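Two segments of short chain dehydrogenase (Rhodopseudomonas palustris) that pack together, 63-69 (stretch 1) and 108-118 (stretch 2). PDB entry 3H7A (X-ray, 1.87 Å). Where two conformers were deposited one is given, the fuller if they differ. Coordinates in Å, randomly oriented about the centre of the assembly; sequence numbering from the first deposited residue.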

ATOM      1  N   LEU B  63     -12.785  33.148   4.669  1.00 33.18           N
ATOM      2  CA  LEU B  63     -11.992  32.569   3.591  1.00 31.28           C
ATOM      3  C   LEU B  63     -12.746  31.433   2.941  1.00 28.44           C
ATOM      4  O   LEU B  63     -13.137  30.470   3.601  1.00 32.40           O
ATOM      5  N   ASP B  64     -12.948  31.563   1.639  1.00 36.17           N
ATOM      6  CA  ASP B  64     -13.460  30.472   0.842  1.00 34.45           C
ATOM      7  C   ASP B  64     -12.287  29.846   0.091  1.00 31.57           C
ATOM      8  O   ASP B  64     -11.812  30.379  -0.915  1.00 32.09           O
ATOM      9  N   ALA B  65     -11.854  28.689   0.582  1.00 30.74           N
ATOM     10  CA  ALA B  65     -10.629  28.044   0.121  1.00 26.84           C
ATOM     11  C   ALA B  65     -10.679  27.555  -1.322  1.00 27.63           C
ATOM     12  O   ALA B  65      -9.632  27.358  -1.930  1.00 28.89           O
ATOM     13  N   ARG B  66     -11.882  27.406  -1.885  1.00 23.29           N
ATOM     14  CA  ARG B  66     -12.037  27.139  -3.318  1.00 28.90           C
ATOM     15  C   ARG B  66     -11.514  28.287  -4.171  1.00 31.46           C
ATOM     16  O   ARG B  66     -11.112  28.083  -5.311  1.00 36.51           O
ATOM     17  N   ASN B  67     -11.536  29.495  -3.613  1.00 32.34           N
ATOM     18  CA  ASN B  67     -11.141  30.701  -4.328  1.00 32.51           C
ATOM     19  C   ASN B  67      -9.629  30.930  -4.186  1.00 26.02           C
ATOM     20  O   ASN B  67      -9.142  31.322  -3.124  1.00 31.90           O
ATOM     21  N   GLU B  68      -8.898  30.683  -5.271  1.00 25.10           N
ATOM     22  CA  GLU B  68      -7.431  30.737  -5.264  1.00 25.11           C
ATOM     23  C   GLU B  68      -6.861  32.118  -4.955  1.00 29.96           C
ATOM     24  O   GLU B  68      -5.752  32.228  -4.445  1.00 25.32           O
ATOM     25  N   ASP B  69      -7.632  33.159  -5.267  1.00 33.81           N
ATOM     26  CA  ASP B  69      -7.225  34.533  -5.021  1.00 33.27           C
ATOM     27  C   ASP B  69      -7.319  34.838  -3.537  1.00 29.52           C
ATOM     28  O   ASP B  69      -6.461  35.519  -2.990  1.00 34.25           O
ATOM     29  N   ARG B 108     -17.301  18.189  -8.897  1.00 22.08           N
ATOM     30  CA  ARG B 108     -16.475  19.396  -9.097  0.50 22.04           C
ATOM     31  C   ARG B 108     -16.235  20.159  -7.790  1.00 20.29           C
ATOM     32  O   ARG B 108     -15.097  20.552  -7.497  1.00 25.23           O
ATOM     33  N   LYS B 109     -17.313  20.382  -7.026  1.00 20.45           N
ATOM     34  CA  LYS B 109     -17.287  21.135  -5.749  1.00 24.55           C
ATOM     35  C   LYS B 109     -16.419  20.461  -4.698  1.00 25.35           C
ATOM     36  O   LYS B 109     -15.666  21.142  -3.987  1.00 19.62           O
ATOM     37  N   VAL B 110     -16.540  19.137  -4.581  1.00 22.80           N
ATOM     38  CA  VAL B 110     -15.718  18.384  -3.625  1.00 18.50           C
ATOM     39  C   VAL B 110     -14.239  18.466  -4.017  1.00 20.51           C
ATOM     40  O   VAL B 110     -13.383  18.696  -3.163  1.00 20.60           O
ATOM     41  N   TRP B 111     -13.939  18.352  -5.311  1.00 20.18           N
ATOM     42  CA  TRP B 111     -12.577  18.581  -5.764  1.00 18.05           C
ATOM     43  C   TRP B 111     -12.053  20.008  -5.485  1.00 26.16           C
ATOM     44  O   TRP B 111     -10.915  20.181  -5.015  1.00 24.58           O
ATOM     45  N   GLU B 112     -12.875  21.024  -5.768  1.00 25.76           N
ATOM     46  CA  GLU B 112     -12.479  22.422  -5.541  1.00 21.76           C
ATOM     47  C   GLU B 112     -12.139  22.685  -4.079  1.00 19.89           C
ATOM     48  O   GLU B 112     -11.154  23.352  -3.779  1.00 23.91           O
ATOM     49  N   MET B 113     -12.952  22.119  -3.194  1.00 20.62           N
ATOM     50  CA  MET B 113     -12.837  22.341  -1.753  0.50 21.35           C
ATOM     51  C   MET B 113     -11.708  21.507  -1.124  1.00 23.54           C
ATOM     52  O   MET B 113     -10.888  22.036  -0.375  1.00 23.30           O
ATOM     53  N   ALA B 114     -11.670  20.210  -1.436  1.00 21.22           N
ATOM     54  CA  ALA B 114     -10.786  19.252  -0.750  1.00 21.79           C
ATOM     55  C   ALA B 114      -9.446  18.946  -1.417  1.00 14.28           C
ATOM     56  O   ALA B 114      -8.584  18.316  -0.811  1.00 19.76           O
ATOM     57  N   CYS B 115      -9.285  19.348  -2.671  1.00 22.64           N
ATOM     58  CA  CYS B 115      -8.094  19.002  -3.414  1.00 17.39           C
ATOM     59  C   CYS B 115      -7.412  20.222  -4.051  1.00 17.78           C
ATOM     60  O   CYS B 115      -6.234  20.484  -3.798  1.00 24.89           O
ATOM     61  N   TRP B 116      -8.176  20.948  -4.869  1.00 22.84           N
ATOM     62  CA  TRP B 116      -7.747  22.178  -5.525  1.00 19.10           C
ATOM     63  C   TRP B 116      -7.302  23.184  -4.483  1.00 23.54           C
ATOM     64  O   TRP B 116      -6.212  23.727  -4.563  1.00 19.73           O
ATOM     65  N   ALA B 117      -8.123  23.371  -3.465  1.00 18.17           N
ATOM     66  CA  ALA B 117      -7.804  24.317  -2.404  1.00 22.22           C
ATOM     67  C   ALA B 117      -6.505  23.960  -1.698  1.00 22.16           C
ATOM     68  O   ALA B 117      -5.744  24.848  -1.292  1.00 30.24           O
ATOM     69  N   GLY B 118      -6.246  22.660  -1.568  1.00 18.08           N
ATOM     70  CA  GLY B 118      -5.036  22.159  -0.952  1.00 17.88           C
ATOM     71  C   GLY B 118      -3.825  22.382  -1.806  1.00 21.51           C
ATOM     72  O   GLY B 118      -2.766  22.714  -1.293  1.00 26.69           O
TER

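A short turn rests against one face of a long helix here, and three side chains cover most of the surface: Arg 66 from the turn, Trp 116 and Met 113 from the helix. Arg 66, inside the type I turn from Asp 64 to Asn 67, has its CA 5.1 Å from Met 113 CA; the turn is closed by the bond from Asn 67 N to Asp 64 O (2.9 Å).

Arg 66 gives up the most area. Its CA-to-CB bond runs sideways to the helix, and chi1 m, chi2 t and chi3 m lay the chain along the helix surface rather than driving it in. The methylenes pack first: Arg 66 CG meets Met 113 CE at 3.8 Å, and Arg 66 CD lies 3.7 Å from Glu 112 OE1. At the far end, Arg 66 NH1 is 3.6 Å from Lys 109 CG, which sits at the edge of the guanidinium, near its plane. The charge is answered within its own stretch, where Arg 66 NE forms a salt bridge with Asp 64 OD1 at 3.2 Å. Glu 112, chi1 m and chi2 t, points toward the turn, yet its salt bridge is also local, Glu 112 OE2 to Arg 108 NH2 at 2.8 Å. The first rule is that a charged residue can pack along its length, methylenes and guanidinium edge alike, while its ion pair stays within its own stretch.

Met 113 starts sideways, but chi1 t, an off-well chi2 of 91° and chi3 m bring its end nearer the turn. The methyl reaches both Arg 66 CG and Ala 65, with Met 113 CE 3.8 Å from Ala 65 CB. Ala 65 points toward the helix and also meets Ala 117, CB to CB at 3.8 Å; Ala 65 O comes still closer, 3.1 Å from Ala 117 CB. With alanine on both sides, the backbone carbonyl of the turn lies close against the helix.

Trp 116 is buried, points toward the turn and adopts chi1 t with chi2 at -108°. Its indole nitrogen faces two acceptors near the ring plane: Trp 116 NE1 donates weak hydrogen bonds to Arg 66 O at 3.1 Å and to Glu 68 OE1 at 3.3 Å. Glu 68 folds to its place with chi1 p and chi2 m, just as the next helix begins. That start is capped by Asn 67, whose CB points away from the contact and whose OD1 accepts from Asp 69 N at 3.2 Å. The second rule is to let one indole N-H serve both a turn carbonyl and a nearby carboxylate.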

ATOM      1  CB  LEU B  63     -10.630  32.070   4.109  1.00 30.04           C
ATOM      2  CG  LEU B  63      -9.794  31.171   3.186  1.00 31.60           C
ATOM      3  CD1 LEU B  63      -9.216  31.967   2.028  1.00 31.80           C
ATOM      4  CD2 LEU B  63      -8.687  30.400   3.949  1.00 29.14           C
ATOM      5  CB  ASP B  64     -14.543  30.964  -0.116  1.00 36.06           C
ATOM      6  CG  ASP B  64     -15.141  29.846  -0.947  1.00 43.34           C
ATOM      7  OD1 ASP B  64     -15.101  28.670  -0.524  1.00 45.82           O
ATOM      8  OD2 ASP B  64     -15.662  30.156  -2.031  1.00 51.26           O
ATOM      9  CB  ALA B  65     -10.232  26.924   1.070  1.00 33.77           C
ATOM     10  CB  ARG B  66     -13.497  26.903  -3.681  1.00 29.88           C
ATOM     11  CG  ARG B  66     -14.120  25.703  -3.032  1.00 35.58           C
ATOM     12  CD  ARG B  66     -15.591  25.637  -3.359  1.00 40.44           C
ATOM     13  NE  ARG B  66     -16.315  26.754  -2.767  1.00 51.47           N
ATOM     14  CZ  ARG B  66     -17.616  26.750  -2.509  1.00 58.77           C
ATOM     15  NH1 ARG B  66     -18.356  25.677  -2.780  1.00 58.27           N
ATOM     16  NH2 ARG B  66     -18.175  27.821  -1.964  1.00 59.60           N
ATOM     17  CB  ASN B  67     -11.973  31.886  -3.807  1.00 31.79           C
ATOM     18  CG  ASN B  67     -11.902  33.125  -4.700  1.00 49.03           C
ATOM     19  OD1 ASN B  67     -10.857  33.475  -5.258  1.00 35.73           O
ATOM     20  ND2 ASN B  67     -13.031  33.812  -4.814  1.00 56.28           N
ATOM     21  CB  GLU B  68      -6.854  30.208  -6.580  1.00 26.47           C
ATOM     22  CG  GLU B  68      -7.302  30.943  -7.846  1.00 28.75           C
ATOM     23  CD  GLU B  68      -8.602  30.407  -8.438  1.00 35.16           C
ATOM     24  OE1 GLU B  68      -9.314  29.630  -7.764  1.00 31.32           O
ATOM     25  OE2 GLU B  68      -8.908  30.777  -9.586  1.00 36.97           O
ATOM     26  CB  ASP B  69      -8.087  35.495  -5.843  1.00 37.96           C
ATOM     27  CG  ASP B  69      -7.899  35.306  -7.345  1.00 52.96           C
ATOM     28  OD1 ASP B  69      -6.760  35.028  -7.787  1.00 59.33           O
ATOM     29  OD2 ASP B  69      -8.900  35.435  -8.086  1.00 67.54           O
ATOM     30  CB  ARG B 108     -17.133  20.344 -10.105  0.50 21.23           C
ATOM     31  CG  ARG B 108     -16.245  20.780 -11.270  0.50 30.13           C
ATOM     32  CD  ARG B 108     -15.350  21.992 -11.005  0.50 29.51           C
ATOM     33  NE  ARG B 108     -14.430  22.194 -12.133  0.50 30.08           N
ATOM     34  CZ  ARG B 108     -13.499  23.143 -12.210  0.50 28.57           C
ATOM     35  NH1 ARG B 108     -12.718  23.213 -13.283  0.50 22.28           N
ATOM     36  NH2 ARG B 108     -13.343  24.015 -11.222  0.50 23.93           N
ATOM     37  CB  LYS B 109     -18.702  21.324  -5.171  1.00 17.93           C
ATOM     38  CG  LYS B 109     -18.827  22.258  -3.931  1.00 38.40           C
ATOM     39  CD  LYS B 109     -20.247  22.236  -3.272  1.00 46.09           C
ATOM     40  CE  LYS B 109     -20.314  21.470  -1.917  1.00 55.42           C
ATOM     41  NZ  LYS B 109     -20.527  19.975  -1.990  1.00 52.55           N
ATOM     42  CB  VAL B 110     -16.224  16.933  -3.458  1.00 20.74           C
ATOM     43  CG1 VAL B 110     -15.239  16.082  -2.685  1.00 19.03           C
ATOM     44  CG2 VAL B 110     -17.552  16.970  -2.734  1.00 19.81           C
ATOM     45  CB  TRP B 111     -12.457  18.272  -7.245  1.00 19.03           C
ATOM     46  CG  TRP B 111     -11.095  18.590  -7.787  1.00 20.61           C
ATOM     47  CD1 TRP B 111      -9.970  17.822  -7.677  1.00 20.23           C
ATOM     48  CD2 TRP B 111     -10.712  19.761  -8.525  1.00 22.05           C
ATOM     49  NE1 TRP B 111      -8.907  18.446  -8.291  1.00 23.26           N
ATOM     50  CE2 TRP B 111      -9.335  19.631  -8.827  1.00 21.71           C
ATOM     51  CE3 TRP B 111     -11.402  20.905  -8.963  1.00 25.79           C
ATOM     52  CZ2 TRP B 111      -8.632  20.592  -9.559  1.00 24.89           C
ATOM     53  CZ3 TRP B 111     -10.705  21.865  -9.692  1.00 22.10           C
ATOM     54  CH2 TRP B 111      -9.329  21.700  -9.982  1.00 23.56           C
ATOM     55  CB  GLU B 112     -13.567  23.403  -5.985  1.00 16.26           C
ATOM     56  CG  GLU B 112     -13.840  23.426  -7.491  1.00 25.04           C
ATOM     57  CD  GLU B 112     -14.963  24.391  -7.881  1.00 33.54           C
ATOM     58  OE1 GLU B 112     -15.748  24.835  -7.003  1.00 32.77           O
ATOM     59  OE2 GLU B 112     -15.053  24.704  -9.082  1.00 37.73           O
ATOM     60  CB  MET B 113     -14.197  22.043  -1.091  0.50 25.52           C
ATOM     61  CG  MET B 113     -14.358  22.433   0.381  0.50 35.64           C
ATOM     62  SD  MET B 113     -15.005  24.090   0.771  0.50 44.89           S
ATOM     63  CE  MET B 113     -13.539  25.091   0.634  0.50 34.51           C
ATOM     64  CB  ALA B 114     -11.542  17.946  -0.507  1.00 18.87           C
ATOM     65  CB  CYS B 115      -8.423  17.970  -4.485  1.00 19.55           C
ATOM     66  SG  CYS B 115      -6.920  17.525  -5.401  1.00 17.84           S
ATOM     67  CB  TRP B 116      -8.903  22.742  -6.363  1.00 24.93           C
ATOM     68  CG  TRP B 116      -8.761  24.195  -6.766  1.00 25.23           C
ATOM     69  CD1 TRP B 116      -9.470  25.260  -6.277  1.00 21.45           C
ATOM     70  CD2 TRP B 116      -7.858  24.730  -7.744  1.00 21.57           C
ATOM     71  NE1 TRP B 116      -9.056  26.423  -6.887  1.00 25.11           N
ATOM     72  CE2 TRP B 116      -8.071  26.125  -7.791  1.00 21.82           C
ATOM     73  CE3 TRP B 116      -6.890  24.165  -8.583  1.00 27.95           C
ATOM     74  CZ2 TRP B 116      -7.350  26.959  -8.641  1.00 28.61           C
ATOM     75  CZ3 TRP B 116      -6.179  24.992  -9.432  1.00 25.42           C
ATOM     76  CH2 TRP B 116      -6.412  26.379  -9.452  1.00 18.81           C
ATOM     77  CB  ALA B 117      -8.927  24.368  -1.426  1.00 22.49           C
TER